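Local coordinates for protein Exo-beta-1,4-mannosidase (Rhizomucor miehei, PDB 4LYP) that probably hydrolyses terminal beta-1,4-linked mannose residues from mannan-type oligosaccharides and can also transfer them to acceptors, as a fungal family 5 glycoside hydrolase, at residues A[341-355]-A[416-428]. Numbering follows the deposited sequence.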
loop_
_atom_site.group_PDB
_atom_site.type_symbol
_atom_site.label_atom_id
_atom_site.label_comp_id
_atom_site.label_asym_id
_atom_site.label_seq_id
_atom_site.Cartn_x
_atom_site.Cartn_y
_atom_site.Cartn_z
ATOM N N ALA A 341 -8.730 -4.691 13.474
ATOM C CA ALA A 341 -8.426 -4.056 14.753
ATOM C C ALA A 341 -8.087 -5.108 15.816
ATOM O O ALA A 341 -8.314 -6.317 15.668
ATOM C CB ALA A 341 -9.648 -3.272 15.203
ATOM N N ARG A 342 -7.571 -4.588 16.930
ATOM C CA ARG A 342 -7.340 -5.404 18.149
ATOM C C ARG A 342 -8.673 -5.692 18.789
ATOM O O ARG A 342 -9.736 -5.259 18.341
ATOM C CB ARG A 342 -6.379 -4.684 19.068
ATOM C CG ARG A 342 -5.111 -4.123 18.357
ATOM C CD ARG A 342 -4.049 -3.587 19.289
ATOM N NE ARG A 342 -3.166 -4.627 19.857
ATOM C CZ ARG A 342 -2.091 -5.078 19.236
ATOM N NH1 ARG A 342 -1.293 -5.952 19.910
ATOM N NH2 ARG A 342 -1.773 -4.733 17.982
ATOM N N ASP A 343 -8.618 -6.494 19.885
ATOM C CA ASP A 343 -9.839 -7.029 20.518
ATOM C C ASP A 343 -10.626 -6.025 21.381
ATOM O O ASP A 343 -10.790 -6.191 22.603
ATOM C CB ASP A 343 -9.482 -8.235 21.405
ATOM C CG ASP A 343 -9.137 -9.516 20.657
ATOM O OD1 ASP A 343 -9.509 -9.674 19.438
ATOM O OD2 ASP A 343 -8.592 -10.430 21.305
ATOM N N ALA A 344 -11.146 -4.963 20.742
ATOM C CA ALA A 344 -11.914 -3.912 21.397
ATOM C C ALA A 344 -13.062 -4.485 22.200
ATOM O O ALA A 344 -13.436 -3.941 23.268
ATOM C CB ALA A 344 -12.451 -2.914 20.371
ATOM N N TRP A 345 -13.645 -5.593 21.727
ATOM C CA TRP A 345 -14.773 -6.245 22.346
ATOM C C TRP A 345 -14.510 -6.737 23.750
ATOM O O TRP A 345 -15.465 -7.025 24.480
ATOM C CB TRP A 345 -15.279 -7.390 21.424
ATOM C CG TRP A 345 -14.180 -8.422 21.174
ATOM C CD1 TRP A 345 -13.286 -8.445 20.128
ATOM C CD2 TRP A 345 -13.840 -9.542 22.015
ATOM N NE1 TRP A 345 -12.420 -9.489 20.241
ATOM C CE2 TRP A 345 -12.711 -10.189 21.397
ATOM C CE3 TRP A 345 -14.374 -10.092 23.225
ATOM C CZ2 TRP A 345 -12.070 -11.342 21.918
ATOM C CZ3 TRP A 345 -13.756 -11.260 23.734
ATOM C CH2 TRP A 345 -12.623 -11.865 23.105
ATOM N N ARG A 346 -13.259 -6.897 24.158
ATOM C CA ARG A 346 -12.977 -7.299 25.519
ATOM C C ARG A 346 -13.286 -6.192 26.551
ATOM O O ARG A 346 -13.443 -6.479 27.738
ATOM C CB ARG A 346 -11.514 -7.712 25.630
ATOM C CG ARG A 346 -11.131 -8.936 24.858
ATOM C CD ARG A 346 -9.668 -9.232 24.872
ATOM N NE ARG A 346 -9.310 -10.451 24.152
ATOM C CZ ARG A 346 -9.498 -11.676 24.598
ATOM N NH1 ARG A 346 -9.158 -12.673 23.833
ATOM N NH2 ARG A 346 -9.994 -11.875 25.849
ATOM N N ASN A 347 -13.348 -4.930 26.077
ATOM C CA ASN A 347 -13.571 -3.794 26.953
ATOM C C ASN A 347 -14.233 -2.752 26.059
ATOM O O ASN A 347 -13.661 -1.743 25.735
ATOM C CB ASN A 347 -12.266 -3.327 27.583
ATOM C CG ASN A 347 -12.439 -2.233 28.602
ATOM O OD1 ASN A 347 -13.550 -1.847 28.969
ATOM N ND2 ASN A 347 -11.316 -1.683 29.008
ATOM N N PRO A 348 -15.482 -2.983 25.628
ATOM C CA PRO A 348 -16.062 -2.197 24.546
ATOM C C PRO A 348 -16.372 -0.743 24.917
ATOM O O PRO A 348 -16.439 0.040 23.954
ATOM C CB PRO A 348 -17.333 -2.955 24.159
ATOM C CG PRO A 348 -17.688 -3.767 25.397
ATOM C CD PRO A 348 -16.361 -4.098 26.036
ATOM N N GLU A 349 -16.543 -0.447 26.220
ATOM C CA GLU A 349 -16.890 0.906 26.687
ATOM C C GLU A 349 -15.679 1.846 26.680
ATOM O O GLU A 349 -15.861 3.077 26.755
ATOM C CB GLU A 349 -17.587 0.901 28.051
ATOM N N ASP A 350 -14.454 1.298 26.559
ATOM C CA ASP A 350 -13.265 2.114 26.631
ATOM C C ASP A 350 -12.630 2.193 25.281
ATOM O O ASP A 350 -11.975 1.291 24.809
ATOM C CB ASP A 350 -12.303 1.444 27.592
ATOM C CG ASP A 350 -11.112 2.314 27.874
ATOM O OD1 ASP A 350 -10.717 3.112 27.023
ATOM O OD2 ASP A 350 -10.509 2.146 28.950
ATOM N N GLU A 351 -12.775 3.357 24.660
ATOM C CA GLU A 351 -12.281 3.539 23.302
ATOM C C GLU A 351 -10.760 3.401 23.248
ATOM O O GLU A 351 -10.154 2.905 22.227
ATOM C CB GLU A 351 -12.724 4.976 22.773
ATOM C CG GLU A 351 -14.262 5.187 22.842
ATOM C CD GLU A 351 -14.932 5.562 24.211
ATOM O OE1 GLU A 351 -16.148 5.891 24.143
ATOM O OE2 GLU A 351 -14.323 5.540 25.344
ATOM N N THR A 352 -10.068 3.916 24.267
ATOM C CA THR A 352 -8.633 3.876 24.239
ATOM C C THR A 352 -8.107 2.416 24.249
ATOM O O THR A 352 -7.050 2.155 23.664
ATOM C CB THR A 352 -7.965 4.644 25.382
ATOM O OG1 THR A 352 -8.209 4.030 26.615
ATOM C CG2 THR A 352 -8.471 6.082 25.385
ATOM N N TYR A 353 -8.797 1.482 24.902
ATOM C CA TYR A 353 -8.362 0.116 25.011
ATOM C C TYR A 353 -8.175 -0.510 23.655
ATOM O O TYR A 353 -7.251 -1.328 23.456
ATOM C CB TYR A 353 -9.377 -0.639 25.876
ATOM C CG TYR A 353 -9.174 -2.126 25.967
ATOM C CD1 TYR A 353 -9.733 -2.970 25.001
ATOM C CD2 TYR A 353 -8.415 -2.694 27.004
ATOM C CE1 TYR A 353 -9.594 -4.310 25.063
ATOM C CE2 TYR A 353 -8.234 -4.083 27.043
ATOM C CZ TYR A 353 -8.814 -4.864 26.080
ATOM O OH TYR A 353 -8.635 -6.221 26.092
ATOM N N LYS A 354 -8.966 -0.138 22.650
ATOM C CA LYS A 354 -8.908 -0.677 21.309
ATOM C C LYS A 354 -7.562 -0.502 20.696
ATOM O O LYS A 354 -7.139 -1.295 19.846
ATOM C CB LYS A 354 -9.989 0.047 20.444
ATOM C CG LYS A 354 -9.957 -0.293 18.962
ATOM C CD LYS A 354 -11.161 0.338 18.285
ATOM C CE LYS A 354 -11.164 0.100 16.771
ATOM N NZ LYS A 354 -12.360 0.780 16.208
ATOM N N TYR A 355 -6.818 0.565 21.070
ATOM C CA TYR A 355 -5.575 0.936 20.407
ATOM C C TYR A 355 -4.327 0.628 21.251
ATOM O O TYR A 355 -3.257 0.915 20.799
ATOM C CB TYR A 355 -5.606 2.442 20.021
ATOM C CG TYR A 355 -6.816 2.747 19.172
ATOM C CD1 TYR A 355 -6.882 2.296 17.845
ATOM C CD2 TYR A 355 -7.873 3.434 19.653
ATOM C CE1 TYR A 355 -8.021 2.529 17.076
ATOM C CE2 TYR A 355 -9.022 3.682 18.903
ATOM C CZ TYR A 355 -9.116 3.203 17.606
ATOM O OH TYR A 355 -10.190 3.406 16.784
ATOM N N GLU A 416 -5.591 8.448 10.903
ATOM C CA GLU A 416 -6.265 7.406 11.654
ATOM C C GLU A 416 -5.654 7.294 13.004
ATOM O O GLU A 416 -4.506 7.674 13.232
ATOM C CB GLU A 416 -6.031 6.058 10.901
ATOM C CG GLU A 416 -6.963 5.958 9.696
ATOM C CD GLU A 416 -6.654 4.832 8.743
ATOM O OE1 GLU A 416 -5.624 4.136 8.852
ATOM O OE2 GLU A 416 -7.529 4.582 7.875
ATOM N N PRO A 417 -6.373 6.660 13.977
ATOM C CA PRO A 417 -5.810 6.497 15.315
ATOM C C PRO A 417 -4.538 5.696 15.274
ATOM O O PRO A 417 -4.454 4.600 14.657
ATOM C CB PRO A 417 -6.933 5.767 16.070
ATOM C CG PRO A 417 -8.183 6.143 15.314
ATOM C CD PRO A 417 -7.748 6.180 13.848
ATOM N N HIS A 418 -3.520 6.111 16.017
ATOM C CA HIS A 418 -2.311 5.333 16.121
ATOM C C HIS A 418 -2.665 3.981 16.662
ATOM O O HIS A 418 -3.329 3.852 17.687
ATOM C CB HIS A 418 -1.265 5.985 17.042
ATOM C CG HIS A 418 -0.930 7.378 16.698
ATOM N ND1 HIS A 418 -0.808 7.894 15.421
ATOM C CD2 HIS A 418 -0.610 8.421 17.570
ATOM C CE1 HIS A 418 -0.446 9.195 15.503
ATOM N NE2 HIS A 418 -0.356 9.509 16.816
ATOM N N GLY A 419 -2.139 2.901 16.044
ATOM C CA GLY A 419 -2.318 1.569 16.573
ATOM C C GLY A 419 -3.581 0.872 16.173
ATOM O O GLY A 419 -3.835 -0.248 16.644
ATOM N N TRP A 420 -4.392 1.434 15.268
ATOM C CA TRP A 420 -5.605 0.751 14.832
ATOM C C TRP A 420 -5.313 -0.640 14.232
ATOM O O TRP A 420 -5.872 -1.645 14.709
ATOM C CB TRP A 420 -6.357 1.637 13.844
ATOM C CG TRP A 420 -7.720 1.202 13.425
ATOM C CD1 TRP A 420 -8.523 0.201 14.001
ATOM C CD2 TRP A 420 -8.486 1.746 12.349
ATOM N NE1 TRP A 420 -9.729 0.135 13.341
ATOM C CE2 TRP A 420 -9.731 1.062 12.329
ATOM C CE3 TRP A 420 -8.254 2.734 11.381
ATOM C CZ2 TRP A 420 -10.749 1.365 11.401
ATOM C CZ3 TRP A 420 -9.264 3.011 10.450
ATOM C CH2 TRP A 420 -10.463 2.352 10.456
ATOM N N TYR A 421 -4.464 -0.669 13.215
ATOM C CA TYR A 421 -4.282 -1.886 12.422
ATOM C C TYR A 421 -2.829 -2.385 12.492
ATOM O O TYR A 421 -2.563 -3.511 12.026
ATOM C CB TYR A 421 -4.643 -1.590 10.949
ATOM C CG TYR A 421 -6.136 -1.409 10.703
ATOM C CD1 TYR A 421 -7.029 -2.298 11.261
ATOM C CD2 TYR A 421 -6.602 -0.408 9.883
ATOM C CE1 TYR A 421 -8.405 -2.219 10.944
ATOM C CE2 TYR A 421 -7.934 -0.334 9.539
ATOM C CZ TYR A 421 -8.818 -1.265 10.058
ATOM O OH TYR A 421 -10.182 -1.298 9.716
ATOM N N SER A 422 -1.888 -1.621 13.068
ATOM C CA SER A 422 -0.453 -2.041 13.068
ATOM C C SER A 422 -0.304 -3.414 13.593
ATOM O O SER A 422 -0.856 -3.820 14.619
ATOM C CB SER A 422 0.314 -1.100 13.966
ATOM O OG SER A 422 0.563 0.170 13.368
ATOM N N VAL A 423 0.620 -4.135 12.936
ATOM C CA VAL A 423 1.177 -5.390 13.475
ATOM C C VAL A 423 2.515 -5.037 14.069
ATOM O O VAL A 423 3.453 -4.654 13.371
ATOM C CB VAL A 423 1.384 -6.418 12.338
ATOM C CG1 VAL A 423 2.069 -7.685 12.888
ATOM C CG2 VAL A 423 0.058 -6.841 11.688
ATOM N N TYR A 424 2.641 -5.191 15.416
ATOM C CA TYR A 424 3.902 -4.882 16.078
ATOM C C TYR A 424 4.846 -6.069 16.010
ATOM O O TYR A 424 4.429 -7.229 15.842
ATOM C CB TYR A 424 3.654 -4.469 17.528
ATOM C CG TYR A 424 2.763 -3.263 17.629
ATOM C CD1 TYR A 424 3.127 -2.041 17.055
ATOM C CD2 TYR A 424 1.564 -3.329 18.307
ATOM C CE1 TYR A 424 2.342 -0.906 17.172
ATOM C CE2 TYR A 424 0.743 -2.221 18.437
ATOM C CZ TYR A 424 1.163 -0.974 17.891
ATOM O OH TYR A 424 0.402 0.175 18.061
ATOM N N SER A 425 6.154 -5.779 16.225
ATOM C CA SER A 425 7.175 -6.809 16.097
ATOM C C SER A 425 6.980 -8.035 16.952
ATOM O O SER A 425 7.428 -9.119 16.545
ATOM C CB SER A 425 8.522 -6.170 16.451
ATOM O OG SER A 425 8.467 -5.618 17.739
ATOM N N ASN A 426 6.333 -7.878 18.090
ATOM C CA ASN A 426 6.092 -9.039 18.972
ATOM C C ASN A 426 4.610 -9.369 19.163
ATOM O O ASN A 426 4.266 -10.084 20.069
ATOM C CB ASN A 426 6.772 -8.775 20.337
ATOM C CG ASN A 426 6.172 -7.543 21.028
ATOM O OD1 ASN A 426 5.456 -6.769 20.439
ATOM N ND2 ASN A 426 6.492 -7.342 22.285
ATOM N N ASP A 427 3.761 -8.945 18.225
ATOM C CA ASP A 427 2.366 -9.349 18.273
ATOM C C ASP A 427 2.250 -10.843 18.002
ATOM O O ASP A 427 3.081 -11.451 17.293
ATOM C CB ASP A 427 1.536 -8.551 17.268
ATOM C CG ASP A 427 1.117 -7.196 17.797
ATOM O OD1 ASP A 427 1.327 -6.859 19.002
ATOM O OD2 ASP A 427 0.511 -6.420 16.986
ATOM N N THR A 428 1.186 -11.438 18.501
ATOM C CA THR A 428 0.878 -12.866 18.228
ATOM C C THR A 428 0.630 -13.106 16.735
ATOM O O THR A 428 0.828 -14.190 16.208
ATOM C CB THR A 428 -0.293 -13.366 19.054
ATOM O OG1 THR A 428 -1.385 -12.477 18.830
ATOM C CG2 THR A 428 0.017 -13.353 20.539
HETATM O O HOH W 1 -7.377 -1.701 17.059
HETATM O O HOH W 2 -2.987 -2.854 16.083
HETATM O O HOH W 3 -2.037 -0.613 18.948
#
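A341 sets its methyl CB against the edge of the W420 indole, 3.8 Å from CD1, while its backbone N approaches the rim of the Y421 ring and its CA makes a CA-H...O contact with W420 O. One residue on, R342 leaves the loop to grip D427 end-on: NH1 bonds OD1 at 2.9 Å and NH2 bonds OD2 at 3.0 Å. Both oxygens lie near the guanidinium plane, yet the carboxylate is turned 48° against it. The amide of Y424 reaches D427 OD2 from the opposite face to R342 NH2, which should help to fix the rotation of the carboxylate, and Y424 CE2 sits over one face of the guanidinium, the ring tilted against it. R342 NE donates a hydrogen bond to T359 O, and a water accepts from R342 N and donates to K354 O and W420 O. In this TIM barrel the contact joins the loop after strand 333-338 to the segment 416-428, which carries the short strand 423-424 and the turn after it, beside the pocket where E416 and W293 meet bound guanidine. K354, extended with CG anti to its backbone N (chi1 173°), runs alongside W420 and brings CE to 3.7 Å from NE1; E295 pairs with K354 NZ and also accepts from W420 NE1. Y355 is clasped between K354 CG over one ring face and P417 CB over the other, the latter a CH-pi contact 3.8 Å from the ring centroid. The edge of Y355 points at the W420 face in an offset edge-to-face pair, planes 77° apart, with CE1 3.7 Å from W420 CB. Beyond the ring, a second water donates to Y355 O and G419 O and accepts from Y424 OH.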